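PDB 4OIF: beta-galactosidase from Geobacillus stearothermophilus, which probably catalyses the hydrolysis of terminal non-reducing beta-D-galactose residues in beta-D-galactosides, as an intracellular family 42 glycoside hydrolase that binds zinc. Local coordinates for residues T88-R93 with E237-P242; A109-Q114 with E162-L167; H120-T125 with I233-N238; N157-E162 with S272-H277; Q169-E174 with K225-D230. All coordinates share one frame; numbering follows the deposited sequence. Where two conformers were deposited one is given.

Contact 1 (T88-R93 with E237-P242); sequences TPSGAR and ENEIVP
Thr88 and Ser90 each take hold of one oxygen of the Glu239 carboxylate. Thr88 OG1 gives its hydrogen to Glu239 OE2 over 2.8 Å, reaching it from the syn side and 23° out of the carboxylate plane. Ser90 OG donates to the other oxygen, Glu239 OE1; the modelled 2.5 Å between these two atoms is very short, and its exact value is doubtful. Each hydroxyl lies between its own backbone N and carbonyl carbon (chi1 68° and 61°), which turns it to the helix. Glutamate suits the facing position because the backbones stay well apart, with 8.2 Å between Thr88 CA and Glu239 CA, and its chain is long enough to carry a carboxylate across.

Further out, Asn137 ND2 and Tyr159 OH bond to OE2 and OE1 of Glu239, so two bonds grip each oxygen and the buried group can hardly rotate. The backbone N of Ser156 is bonded to Thr88 OG1, while Ser156 OG pairs with Ser90 OG. With a leucine here in place of Glu239, the Thr88 and Ser90 hydroxyls would probably be left buried without their shared acceptor. The arrangement belongs to a TIM barrel: the loop after strand 83-87, at the barrel end where such enzymes keep their active sites, is tied to outer helix 218-246, with Ser90 about 7 Å, between side chains, from Asn157, a predicted substrate-binding residue.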
# COMPACT_ATOMS: atom_id res chain seq x y z
N THR A 88 17.71 11.57 31.40
CA THR A 88 18.18 12.71 30.63
C THR A 88 17.16 13.00 29.52
O THR A 88 16.53 12.09 28.99
CB THR A 88 19.56 12.47 30.05
OG1 THR A 88 19.49 11.45 29.05
CG2 THR A 88 20.51 12.05 31.17
N PRO A 89 17.00 14.28 29.16
CA PRO A 89 15.85 14.65 28.34
C PRO A 89 16.10 14.67 26.83
O PRO A 89 15.26 15.22 26.11
CB PRO A 89 15.53 16.07 28.83
CG PRO A 89 16.88 16.62 29.17
CD PRO A 89 17.69 15.46 29.70
N SER A 90 17.21 14.11 26.36
CA SER A 90 17.56 14.19 24.94
C SER A 90 16.50 13.59 24.00
O SER A 90 16.51 13.87 22.81
CB SER A 90 18.91 13.52 24.68
OG SER A 90 18.86 12.15 25.04
N GLY A 91 15.61 12.77 24.55
CA GLY A 91 14.52 12.19 23.78
C GLY A 91 13.64 13.16 23.01
O GLY A 91 13.05 12.79 22.00
N ALA A 92 13.54 14.40 23.46
CA ALA A 92 12.78 15.42 22.72
C ALA A 92 13.27 16.84 22.99
O ALA A 92 13.08 17.39 24.08
CB ALA A 92 11.29 15.31 23.05
N ARG A 93 13.89 17.45 21.98
CA ARG A 93 14.45 18.80 22.12
C ARG A 93 13.33 19.84 22.08
O ARG A 93 12.33 19.66 21.38
CB ARG A 93 15.51 19.05 21.03
CG ARG A 93 15.03 19.71 19.71
CD ARG A 93 14.47 18.73 18.68
NE ARG A 93 13.12 18.25 19.01
CZ ARG A 93 12.36 17.49 18.21
NH1 ARG A 93 12.81 17.13 17.02
NH2 ARG A 93 11.16 17.10 18.61
N GLU A 237 27.51 7.92 24.84
CA GLU A 237 28.71 8.07 25.64
C GLU A 237 28.92 9.54 25.92
O GLU A 237 29.22 9.96 27.07
CB GLU A 237 29.92 7.47 24.91
CG GLU A 237 29.92 5.95 24.88
CD GLU A 237 30.21 5.36 26.26
OE1 GLU A 237 30.78 6.10 27.09
OE2 GLU A 237 29.88 4.16 26.51
N ASN A 238 28.71 10.32 24.87
CA ASN A 238 28.77 11.75 25.04
C ASN A 238 27.80 12.24 26.09
O ASN A 238 28.16 13.09 26.92
CB ASN A 238 28.50 12.48 23.74
CG ASN A 238 28.68 13.96 23.88
OD1 ASN A 238 29.81 14.43 23.89
ND2 ASN A 238 27.58 14.70 24.03
N GLU A 239 26.57 11.73 26.04
CA GLU A 239 25.56 12.06 27.05
C GLU A 239 26.06 11.75 28.45
O GLU A 239 25.92 12.56 29.36
CB GLU A 239 24.25 11.29 26.82
CG GLU A 239 23.30 11.89 25.80
CD GLU A 239 21.85 11.75 26.22
OE1 GLU A 239 21.07 11.11 25.50
OE2 GLU A 239 21.50 12.28 27.29
N ILE A 240 26.65 10.57 28.64
CA ILE A 240 26.90 10.10 29.98
C ILE A 240 28.22 10.55 30.58
O ILE A 240 28.48 10.26 31.74
CB ILE A 240 26.88 8.58 30.06
CG1 ILE A 240 28.08 8.00 29.30
CG2 ILE A 240 25.53 8.05 29.55
CD1 ILE A 240 28.24 6.49 29.43
N VAL A 241 29.06 11.25 29.81
CA VAL A 241 30.29 11.76 30.42
C VAL A 241 30.11 12.39 31.84
O VAL A 241 30.77 11.96 32.81
CB VAL A 241 30.98 12.79 29.50
CG1 VAL A 241 32.02 13.59 30.29
CG2 VAL A 241 31.63 12.07 28.34
N PRO A 242 29.20 13.37 32.00
CA PRO A 242 29.09 13.98 33.33
C PRO A 242 28.43 13.05 34.35
O PRO A 242 28.60 13.20 35.56
CB PRO A 242 28.22 15.21 33.09
CG PRO A 242 27.35 14.81 31.93
CD PRO A 242 28.24 13.96 31.05

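Contact 2 (A109-Q114 with E162-L167); sequences AARVRQ and ECHCNL. With ZN (zinc ion), chain D.
His164 lies with one ring face on Ala109 and with Arg111 beside it, a packing contact, chiefly CH-pi, that joins the zinc-site loop to the long loop between helices 95-100 and 127-144. The motif is a four-cysteine zinc site: Cys163 SG and Cys165 SG each bind zinc at 2.4 Å, and Cys123 and Cys168 complete the set. Between Cys163 and Cys165, the CB of His164 is directed toward 109-114, and its CG lies anti to the carbonyl carbon (chi1 -60°), which puts the ring over Ala109. A CH-pi contact results, Ala109 CA standing 3.6 Å from the centroid of the His164 ring and 18° off its normal; alanine's small side chain allows so close an approach, its CB being 3.7 Å from His164 NE2. Arg111 passes at about a right angle, one guanidinium face over His164 CB, and Arg111 NH1 is held by Ala109 O at 2.9 Å. The ring's polar ends are fixed elsewhere: ND1 bonds to Ser208 OG, and NE2 makes a weak bond to Glu162 OE2. Arg111 also packs on Leu115 of a neighbouring subunit, which places the loop at the trimer interface. Arg113, bonded through NH1 to Leu105 O, brings that same nitrogen to 4.2 Å from Cys165 CB.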
# COMPACT_ATOMS: atom_id res chain seq x y z
N ALA A 109 16.40 9.41 4.65
CA ALA A 109 17.14 8.65 3.65
C ALA A 109 16.98 9.28 2.26
O ALA A 109 17.93 9.28 1.47
CB ALA A 109 16.68 7.21 3.63
N ALA A 110 15.79 9.82 1.99
CA ALA A 110 15.50 10.47 0.71
C ALA A 110 16.08 11.87 0.63
O ALA A 110 15.77 12.62 -0.28
CB ALA A 110 14.01 10.53 0.48
N ARG A 111 16.91 12.21 1.62
CA ARG A 111 17.60 13.50 1.72
C ARG A 111 16.67 14.71 1.98
O ARG A 111 17.03 15.86 1.74
CB ARG A 111 18.46 13.74 0.47
CG ARG A 111 19.43 12.58 0.14
CD ARG A 111 20.18 12.09 1.38
NE ARG A 111 21.47 11.50 1.05
CZ ARG A 111 21.76 10.20 1.19
NH1 ARG A 111 20.84 9.36 1.66
NH2 ARG A 111 22.97 9.76 0.87
N VAL A 112 15.48 14.44 2.52
CA VAL A 112 14.61 15.50 2.98
C VAL A 112 14.96 15.95 4.40
O VAL A 112 15.06 15.13 5.33
CB VAL A 112 13.13 15.06 2.95
CG1 VAL A 112 12.24 16.16 3.47
CG2 VAL A 112 12.73 14.66 1.55
N ARG A 113 15.15 17.25 4.59
CA ARG A 113 15.31 17.80 5.92
C ARG A 113 13.94 17.85 6.62
O ARG A 113 12.95 18.34 6.06
CB ARG A 113 15.92 19.20 5.87
CG ARG A 113 16.11 19.83 7.24
CD ARG A 113 17.29 19.22 7.99
NE ARG A 113 18.57 19.63 7.42
CZ ARG A 113 19.75 19.45 8.00
NH1 ARG A 113 19.84 18.85 9.18
NH2 ARG A 113 20.86 19.87 7.41
N GLN A 114 13.89 17.34 7.84
CA GLN A 114 12.66 17.31 8.60
C GLN A 114 12.40 18.65 9.29
O GLN A 114 13.33 19.41 9.56
CB GLN A 114 12.73 16.20 9.64
CG GLN A 114 13.12 14.86 9.07
CD GLN A 114 12.01 14.23 8.27
OE1 GLN A 114 11.00 13.80 8.83
NE2 GLN A 114 12.19 14.15 6.96
N GLU A 162 17.87 7.22 12.05
CA GLU A 162 19.14 7.61 11.46
C GLU A 162 19.05 9.00 10.85
O GLU A 162 17.97 9.58 10.72
CB GLU A 162 19.56 6.58 10.42
CG GLU A 162 18.46 6.16 9.46
CD GLU A 162 18.81 4.91 8.67
OE1 GLU A 162 18.90 3.82 9.29
OE2 GLU A 162 19.00 5.01 7.44
N CYS A 163 20.21 9.54 10.51
CA CYS A 163 20.27 10.83 9.84
C CYS A 163 21.28 10.76 8.70
O CYS A 163 22.31 10.09 8.81
CB CYS A 163 20.64 11.94 10.83
SG CYS A 163 20.66 13.58 10.07
N HIS A 164 20.96 11.45 7.61
CA HIS A 164 21.73 11.38 6.37
C HIS A 164 22.25 12.74 5.93
O HIS A 164 22.63 12.91 4.78
CB HIS A 164 20.87 10.79 5.25
CG HIS A 164 20.38 9.41 5.52
ND1 HIS A 164 20.96 8.29 4.96
CD2 HIS A 164 19.34 8.97 6.26
CE1 HIS A 164 20.31 7.22 5.36
NE2 HIS A 164 19.32 7.60 6.15
N CYS A 165 22.24 13.71 6.84
CA CYS A 165 22.73 15.04 6.52
C CYS A 165 24.22 15.00 6.19
O CYS A 165 24.86 13.95 6.34
CB CYS A 165 22.47 16.00 7.68
SG CYS A 165 23.55 15.82 9.09
N ASN A 166 24.77 16.13 5.75
CA ASN A 166 26.15 16.13 5.29
C ASN A 166 27.14 15.92 6.45
O ASN A 166 28.23 15.36 6.23
CB ASN A 166 26.46 17.42 4.53
CG ASN A 166 25.74 17.49 3.18
OD1 ASN A 166 25.45 16.46 2.55
ND2 ASN A 166 25.45 18.71 2.73
N LEU A 167 26.74 16.29 7.66
CA LEU A 167 27.53 16.03 8.85
C LEU A 167 27.69 14.53 9.05
O LEU A 167 28.79 14.00 9.25
CB LEU A 167 26.87 16.66 10.07
CG LEU A 167 26.76 18.18 10.03
CD1 LEU A 167 26.39 18.72 11.40
CD2 LEU A 167 28.07 18.79 9.56
ZN ZN D . 22.93 14.17 10.69

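Contact 3 (H120-T125 with I233-N238); sequences HNHCFT and ISFFEN. With ZN (zinc ion), chain D.
Aromatic packing comes first: the imidazole of His122 comes down on the ring of Phe235, with His122 NE2 over the centre of the benzene face, 3.5 Å above its plane. The nearest pair is His122 CD2 and Phe235 CE2, also 3.5 Å apart. The rings meet obliquely, with planes at 41° and centroids 4.4 Å apart. They come from opposite directions: Phe235 leaves its helix with CG anti to the backbone N (chi1 -173°), while CG of His122 is folded between N and carbonyl carbon (chi1 62°).

A second contact is polar against ring edge. Phe124 O lies near the plane of the Phe235 ring, 3.8 Å from CD2, where the slightly positive aromatic hydrogens suit a carbonyl; its hydrogen-bond partner is Arg130 NH2. Cutting Phe235 back to an alanine is likely to open a gap under His122, leaving the imidazole its ring contact with Tyr129 but no face beneath NE2.

Metal binding is the third element. Between His122 and Phe124, Cys123 turns away from the helix and binds zinc through SG at 2.5 Å. The chemistry implies a division of labour within one short loop: the thiolate is tied to the metal by a coordinate bond, whereas His122 through its ring and Phe124 through its carbonyl oxygen meet the Phe235 ring by van der Waals and weak electrostatic contact.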
# COMPACT_ATOMS: atom_id res chain seq x y z
N HIS A 120 12.58 11.63 19.59
CA HIS A 120 13.56 10.59 19.31
C HIS A 120 14.26 10.82 17.98
O HIS A 120 14.82 9.88 17.41
CB HIS A 120 12.93 9.19 19.28
CG HIS A 120 12.20 8.80 20.53
ND1 HIS A 120 11.37 7.70 20.59
CD2 HIS A 120 12.17 9.36 21.76
CE1 HIS A 120 10.86 7.59 21.80
NE2 HIS A 120 11.33 8.58 22.54
N ASN A 121 14.24 12.05 17.47
CA ASN A 121 14.58 12.23 16.06
C ASN A 121 15.59 13.36 15.81
O ASN A 121 15.46 14.15 14.88
CB ASN A 121 13.31 12.45 15.26
CG ASN A 121 12.45 13.57 15.84
OD1 ASN A 121 12.89 14.31 16.74
ND2 ASN A 121 11.24 13.72 15.31
N HIS A 122 16.62 13.40 16.64
CA HIS A 122 17.73 14.31 16.48
C HIS A 122 18.80 13.75 15.54
O HIS A 122 18.96 12.53 15.44
CB HIS A 122 18.36 14.59 17.82
CG HIS A 122 18.93 13.36 18.47
ND1 HIS A 122 18.14 12.42 19.10
CD2 HIS A 122 20.20 12.91 18.56
CE1 HIS A 122 18.91 11.46 19.58
NE2 HIS A 122 20.16 11.73 19.26
N CYS A 123 19.53 14.63 14.88
CA CYS A 123 20.74 14.25 14.17
C CYS A 123 21.77 13.73 15.18
O CYS A 123 22.12 14.43 16.12
CB CYS A 123 21.29 15.46 13.38
SG CYS A 123 23.04 15.34 12.84
N PHE A 124 22.25 12.50 15.00
CA PHE A 124 23.15 11.96 16.01
C PHE A 124 24.61 12.44 15.84
O PHE A 124 25.49 12.11 16.65
CB PHE A 124 23.13 10.41 16.02
CG PHE A 124 23.21 9.76 14.65
CD1 PHE A 124 24.14 10.17 13.74
CD2 PHE A 124 22.47 8.60 14.38
CE1 PHE A 124 24.27 9.55 12.53
CE2 PHE A 124 22.58 7.94 13.16
CZ PHE A 124 23.52 8.43 12.22
N THR A 125 24.89 13.25 14.80
CA THR A 125 26.26 13.74 14.58
C THR A 125 26.44 15.18 15.09
O THR A 125 27.50 15.52 15.60
CB THR A 125 26.66 13.69 13.07
OG1 THR A 125 26.79 12.32 12.65
CG2 THR A 125 28.00 14.38 12.84
N ILE A 233 25.62 4.97 19.77
CA ILE A 233 26.36 4.66 20.99
C ILE A 233 27.32 5.79 21.37
O ILE A 233 27.38 6.20 22.53
CB ILE A 233 27.14 3.37 20.87
CG1 ILE A 233 26.18 2.20 20.68
CG2 ILE A 233 28.00 3.15 22.11
CD1 ILE A 233 26.88 0.83 20.66
N SER A 234 28.04 6.31 20.39
CA SER A 234 28.90 7.48 20.58
C SER A 234 28.12 8.68 21.17
O SER A 234 28.61 9.36 22.10
CB SER A 234 29.57 7.87 19.26
OG SER A 234 30.05 9.20 19.27
N PHE A 235 26.91 8.91 20.64
CA PHE A 235 26.05 9.96 21.19
C PHE A 235 25.73 9.69 22.65
O PHE A 235 25.75 10.59 23.49
CB PHE A 235 24.75 10.08 20.41
CG PHE A 235 23.89 11.25 20.82
CD1 PHE A 235 23.02 11.16 21.91
CD2 PHE A 235 23.92 12.45 20.10
CE1 PHE A 235 22.23 12.25 22.29
CE2 PHE A 235 23.12 13.53 20.47
CZ PHE A 235 22.28 13.43 21.57
N PHE A 236 25.43 8.43 22.94
CA PHE A 236 25.14 8.01 24.31
C PHE A 236 26.31 8.28 25.27
O PHE A 236 26.12 8.77 26.39
CB PHE A 236 24.78 6.52 24.32
CG PHE A 236 24.89 5.87 25.66
CD1 PHE A 236 23.81 5.88 26.54
CD2 PHE A 236 26.06 5.23 26.05
CE1 PHE A 236 23.90 5.27 27.79
CE2 PHE A 236 26.16 4.63 27.30
CZ PHE A 236 25.07 4.65 28.17
N GLU A 237 27.51 7.92 24.84
CA GLU A 237 28.71 8.07 25.64
C GLU A 237 28.92 9.54 25.92
O GLU A 237 29.22 9.96 27.07
CB GLU A 237 29.92 7.47 24.91
CG GLU A 237 29.92 5.95 24.88
CD GLU A 237 30.21 5.36 26.26
OE1 GLU A 237 30.78 6.10 27.09
OE2 GLU A 237 29.88 4.16 26.51
N ASN A 238 28.71 10.32 24.87
CA ASN A 238 28.77 11.75 25.04
C ASN A 238 27.80 12.24 26.09
O ASN A 238 28.16 13.09 26.92
CB ASN A 238 28.50 12.48 23.74
CG ASN A 238 28.68 13.96 23.88
OD1 ASN A 238 29.81 14.43 23.89
ND2 ASN A 238 27.58 14.70 24.03
ZN ZN D . 22.93 14.17 10.69

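Contact 4 (N157-E162 with S272-H277); sequences NEYGGE and SKFAKH
Tyr159 and Phe274 meet through carbon alone, CD2 and CE2 of the tyrosine against CZ and CE1 of the phenylalanine. The closest pair, Tyr159 CD2 and Phe274 CZ, is 3.8 Å apart. The planes lie within 28° of each other, yet the rings are slid so far apart, 5.8 Å between centroids, that they barely overlap. CG of Phe274 is anti to its backbone N (chi1 -155°), which sends the ring out from short helix 271-274 to span the 10.6 Å between Tyr159 CA and Phe274 CA. Large flat residues suit a gap of that width.

The fold explains the setting. Tyr159 follows Glu158, the predicted proton donor, in the loop after strand 150-154, the fourth of the TIM barrel, a place this acid commonly holds in related glycosidases. Tyr159 points the other way, into the layer between barrel and helices, where both rings touch Thr254 of strand 252-259 and Phe236 meets Phe274 edge-to-face.

Polar bonding is confined to the far end of the tyrosine. There the hydroxyl bonds to Glu239 OE1, a partner that phenylalanine, lacking such a group, could not serve.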
# COMPACT_ATOMS: atom_id res chain seq x y z
N ASN A 157 15.68 8.31 25.60
CA ASN A 157 14.53 7.42 25.55
C ASN A 157 14.38 6.72 24.20
O ASN A 157 14.34 7.37 23.16
CB ASN A 157 13.26 8.20 25.87
CG ASN A 157 12.09 7.28 26.13
OD1 ASN A 157 11.95 6.73 27.23
ND2 ASN A 157 11.26 7.09 25.11
N GLU A 158 14.30 5.39 24.25
CA GLU A 158 14.10 4.54 23.06
C GLU A 158 14.90 5.00 21.84
O GLU A 158 14.32 5.31 20.80
CB GLU A 158 12.61 4.46 22.71
CG GLU A 158 11.79 3.64 23.69
CD GLU A 158 10.40 3.28 23.20
OE1 GLU A 158 9.77 4.09 22.47
OE2 GLU A 158 9.93 2.17 23.54
N TYR A 159 16.22 5.09 22.01
CA TYR A 159 17.15 5.42 20.92
C TYR A 159 16.78 4.72 19.62
O TYR A 159 16.43 3.54 19.63
CB TYR A 159 18.58 5.03 21.29
CG TYR A 159 19.33 5.97 22.19
CD1 TYR A 159 19.52 7.31 21.83
CD2 TYR A 159 19.89 5.52 23.39
CE1 TYR A 159 20.24 8.17 22.65
CE2 TYR A 159 20.61 6.37 24.21
CZ TYR A 159 20.79 7.69 23.84
OH TYR A 159 21.50 8.55 24.66
N GLY A 160 16.89 5.42 18.50
CA GLY A 160 16.49 4.84 17.24
C GLY A 160 16.37 5.84 16.12
O GLY A 160 16.15 7.04 16.35
N GLY A 161 16.53 5.36 14.89
CA GLY A 161 16.46 6.21 13.72
C GLY A 161 17.84 6.59 13.21
O GLY A 161 18.86 6.33 13.85
N GLU A 162 17.87 7.22 12.05
CA GLU A 162 19.14 7.61 11.46
C GLU A 162 19.05 9.00 10.85
O GLU A 162 17.97 9.58 10.72
CB GLU A 162 19.56 6.58 10.42
CG GLU A 162 18.46 6.16 9.46
CD GLU A 162 18.81 4.91 8.67
OE1 GLU A 162 18.90 3.82 9.29
OE2 GLU A 162 19.00 5.01 7.44
N SER A 272 23.44 -5.99 20.97
CA SER A 272 24.49 -6.84 21.51
C SER A 272 25.76 -6.01 21.69
O SER A 272 26.63 -6.33 22.49
CB SER A 272 24.76 -8.04 20.61
OG SER A 272 25.48 -7.68 19.46
N LYS A 273 25.84 -4.92 20.93
CA LYS A 273 26.94 -3.98 20.99
C LYS A 273 26.67 -2.89 22.02
O LYS A 273 27.59 -2.41 22.69
CB LYS A 273 27.19 -3.36 19.60
CG LYS A 273 28.61 -2.89 19.35
CD LYS A 273 28.75 -2.31 17.95
CE LYS A 273 30.21 -2.14 17.56
NZ LYS A 273 30.95 -1.38 18.61
N PHE A 274 25.40 -2.50 22.13
CA PHE A 274 25.02 -1.37 22.99
C PHE A 274 25.10 -1.83 24.46
O PHE A 274 25.48 -1.06 25.35
CB PHE A 274 23.60 -0.87 22.65
CG PHE A 274 23.34 0.58 23.02
CD1 PHE A 274 22.71 1.43 22.12
CD2 PHE A 274 23.80 1.12 24.21
CE1 PHE A 274 22.48 2.76 22.45
CE2 PHE A 274 23.58 2.45 24.54
CZ PHE A 274 22.92 3.27 23.65
N ALA A 275 24.76 -3.10 24.70
CA ALA A 275 24.71 -3.66 26.05
C ALA A 275 26.03 -3.50 26.79
O ALA A 275 26.05 -3.28 28.01
CB ALA A 275 24.30 -5.12 25.99
N LYS A 276 27.13 -3.63 26.04
CA LYS A 276 28.47 -3.46 26.60
C LYS A 276 28.67 -2.06 27.19
O LYS A 276 29.57 -1.86 27.99
CB LYS A 276 29.54 -3.71 25.54
CG LYS A 276 29.50 -5.08 24.87
CD LYS A 276 30.70 -5.23 23.93
CE LYS A 276 30.47 -6.31 22.89
NZ LYS A 276 29.97 -7.54 23.56
N HIS A 277 27.84 -1.10 26.79
CA HIS A 277 28.00 0.28 27.25
C HIS A 277 27.08 0.63 28.41
O HIS A 277 27.17 1.72 28.96
CB HIS A 277 27.78 1.25 26.09
CG HIS A 277 28.75 1.08 24.97
ND1 HIS A 277 29.84 1.92 24.79
CD2 HIS A 277 28.83 0.16 23.98
CE1 HIS A 277 30.53 1.52 23.73
NE2 HIS A 277 29.93 0.45 23.22

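Contact 5 (Q169-E174 with K225-D230); sequences QEAFRE and KRFVTD
Two helices of the barrel domain, 166-179 and 218-246, pack against each other here, with Phe227 of the second laid against Ala171 and Phe172 of the first. The backbones come close, Phe172 CA and Phe227 CA being 6.6 Å apart. One face of the Phe227 ring is turned to the helix backbone: Phe172 CA stands 3.9 Å from its centroid and 16° off the ring normal, a CH-pi contact. Beyond it the ring reaches Ala171, whose O is 3.6 Å from Phe227 CE1 and whose CB is 3.8 Å from Phe227 CZ. Alanine suits this place because its single methyl lets a phenylalanine lie along the helix surface.

The Phe172 side chain crosses that of Phe227 at a slant. Its CG is anti to the backbone N (chi1 -178°), and its CD1 touches Phe227 CB at 3.6 Å. The two rings meet obliquely, planes at 57° and centroids 5.4 Å apart. Away from this apolar seam, Arg173 NH1 and Glu170 OE2 form a salt bridge, one turn apart on helix 166-179.

Trp224 meets Phe172 edge-to-face, and Trp175 does the same to Phe227, so aromatic residues of the same two helices extend the seam. Helix 218-246 also faces helix 419-427, where Arg226 forms a salt bridge with Glu420, and the Phe227 side chain lies about 8 Å from the zinc held in part by Cys168 of helix 166-179.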
# COMPACT_ATOMS: atom_id res chain seq x y z
N GLN A 169 27.16 12.28 6.70
CA GLN A 169 27.84 11.70 5.55
C GLN A 169 29.34 11.72 5.81
O GLN A 169 30.06 10.73 5.55
CB GLN A 169 27.53 12.47 4.26
CG GLN A 169 26.05 12.49 3.88
CD GLN A 169 25.52 11.13 3.49
OE1 GLN A 169 26.26 10.28 3.02
NE2 GLN A 169 24.22 10.92 3.69
N GLU A 170 29.81 12.86 6.32
CA GLU A 170 31.23 12.97 6.60
C GLU A 170 31.64 12.02 7.71
O GLU A 170 32.67 11.33 7.60
CB GLU A 170 31.61 14.41 6.94
CG GLU A 170 32.21 15.16 5.75
CD GLU A 170 33.36 14.38 5.08
OE1 GLU A 170 34.17 13.77 5.81
OE2 GLU A 170 33.45 14.38 3.83
N ALA A 171 30.81 11.93 8.76
CA ALA A 171 31.10 11.01 9.86
C ALA A 171 31.12 9.53 9.41
O ALA A 171 31.93 8.73 9.90
CB ALA A 171 30.09 11.21 10.99
N PHE A 172 30.23 9.18 8.49
CA PHE A 172 30.17 7.84 7.89
C PHE A 172 31.44 7.57 7.09
O PHE A 172 32.01 6.49 7.16
CB PHE A 172 28.93 7.70 7.00
CG PHE A 172 28.76 6.34 6.39
CD1 PHE A 172 28.86 5.19 7.17
CD2 PHE A 172 28.48 6.21 5.03
CE1 PHE A 172 28.69 3.93 6.60
CE2 PHE A 172 28.30 4.96 4.45
CZ PHE A 172 28.41 3.81 5.24
N ARG A 173 31.88 8.57 6.32
CA ARG A 173 33.14 8.44 5.59
C ARG A 173 34.33 8.22 6.52
O ARG A 173 35.17 7.35 6.25
CB ARG A 173 33.38 9.67 4.73
CG ARG A 173 32.67 9.59 3.40
CD ARG A 173 32.88 10.83 2.57
NE ARG A 173 31.74 11.01 1.70
CZ ARG A 173 30.87 12.00 1.82
NH1 ARG A 173 31.05 12.93 2.76
NH2 ARG A 173 29.83 12.08 1.00
N GLU A 174 34.40 8.98 7.61
CA GLU A 174 35.50 8.80 8.56
C GLU A 174 35.44 7.43 9.22
O GLU A 174 36.48 6.77 9.44
CB GLU A 174 35.50 9.91 9.61
CG GLU A 174 35.91 11.27 9.04
CD GLU A 174 37.27 11.22 8.36
OE1 GLU A 174 38.22 10.69 8.99
OE2 GLU A 174 37.39 11.68 7.19
N LYS A 225 24.07 0.45 8.51
CA LYS A 225 23.41 0.08 9.76
C LYS A 225 24.40 0.01 10.93
O LYS A 225 24.11 0.50 12.04
CB LYS A 225 22.65 -1.24 9.60
CG LYS A 225 21.45 -1.12 8.66
CD LYS A 225 20.68 -2.43 8.55
CE LYS A 225 19.41 -2.26 7.71
NZ LYS A 225 19.63 -2.46 6.24
N ARG A 226 25.58 -0.56 10.69
CA ARG A 226 26.61 -0.63 11.71
C ARG A 226 27.02 0.77 12.17
O ARG A 226 27.17 1.02 13.36
CB ARG A 226 27.84 -1.38 11.21
CG ARG A 226 27.66 -2.87 11.01
CD ARG A 226 28.82 -3.46 10.22
NE ARG A 226 28.83 -4.92 10.26
CZ ARG A 226 29.13 -5.70 9.22
NH1 ARG A 226 29.45 -5.16 8.04
NH2 ARG A 226 29.12 -7.02 9.35
N PHE A 227 27.17 1.68 11.23
CA PHE A 227 27.55 3.04 11.57
C PHE A 227 26.45 3.72 12.35
O PHE A 227 26.72 4.52 13.21
CB PHE A 227 27.87 3.87 10.33
CG PHE A 227 27.87 5.36 10.60
CD1 PHE A 227 28.96 5.97 11.19
CD2 PHE A 227 26.77 6.13 10.28
CE1 PHE A 227 28.96 7.33 11.45
CE2 PHE A 227 26.77 7.49 10.54
CZ PHE A 227 27.86 8.09 11.12
N VAL A 228 25.20 3.42 12.02
CA VAL A 228 24.08 4.01 12.73
C VAL A 228 24.14 3.58 14.20
O VAL A 228 24.01 4.42 15.12
CB VAL A 228 22.74 3.61 12.09
CG1 VAL A 228 21.57 3.94 13.02
CG2 VAL A 228 22.58 4.29 10.72
N THR A 229 24.38 2.29 14.41
CA THR A 229 24.58 1.80 15.77
C THR A 229 25.75 2.51 16.48
O THR A 229 25.58 3.06 17.58
CB THR A 229 24.82 0.28 15.79
OG1 THR A 229 23.58 -0.38 15.55
CG2 THR A 229 25.36 -0.16 17.15
N ASP A 230 26.92 2.51 15.85
CA ASP A 230 28.10 3.12 16.44
C ASP A 230 27.91 4.60 16.76
O ASP A 230 28.30 5.06 17.82
CB ASP A 230 29.31 2.96 15.53
CG ASP A 230 29.95 1.59 15.66
OD1 ASP A 230 29.56 0.84 16.58
OD2 ASP A 230 30.84 1.26 14.84

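All five contacts lie in the TIM-barrel domain, and helix 218-246 serves three of them, contacts 5, 3 and 1 in chain order. Contacts 1 and 3 are closest, with centres 8 Å apart, and share Glu237 and Asn238; contacts 1 and 2 are farthest, at 21 Å. Contact 4 touches contact 1 through Tyr159 and Glu239, bonding the predicted proton donor's loop to that helix. Contacts 2 and 3 meet at the zinc, and contact 5 continues from there along helix 166-179. Along the chain, contacts 2 and 5 are nested within contact 1, while contact 4 crosses contacts 1, 2 and 3; the connections after strands 83-87 and 150-154 join at the zinc and on helix 218-246.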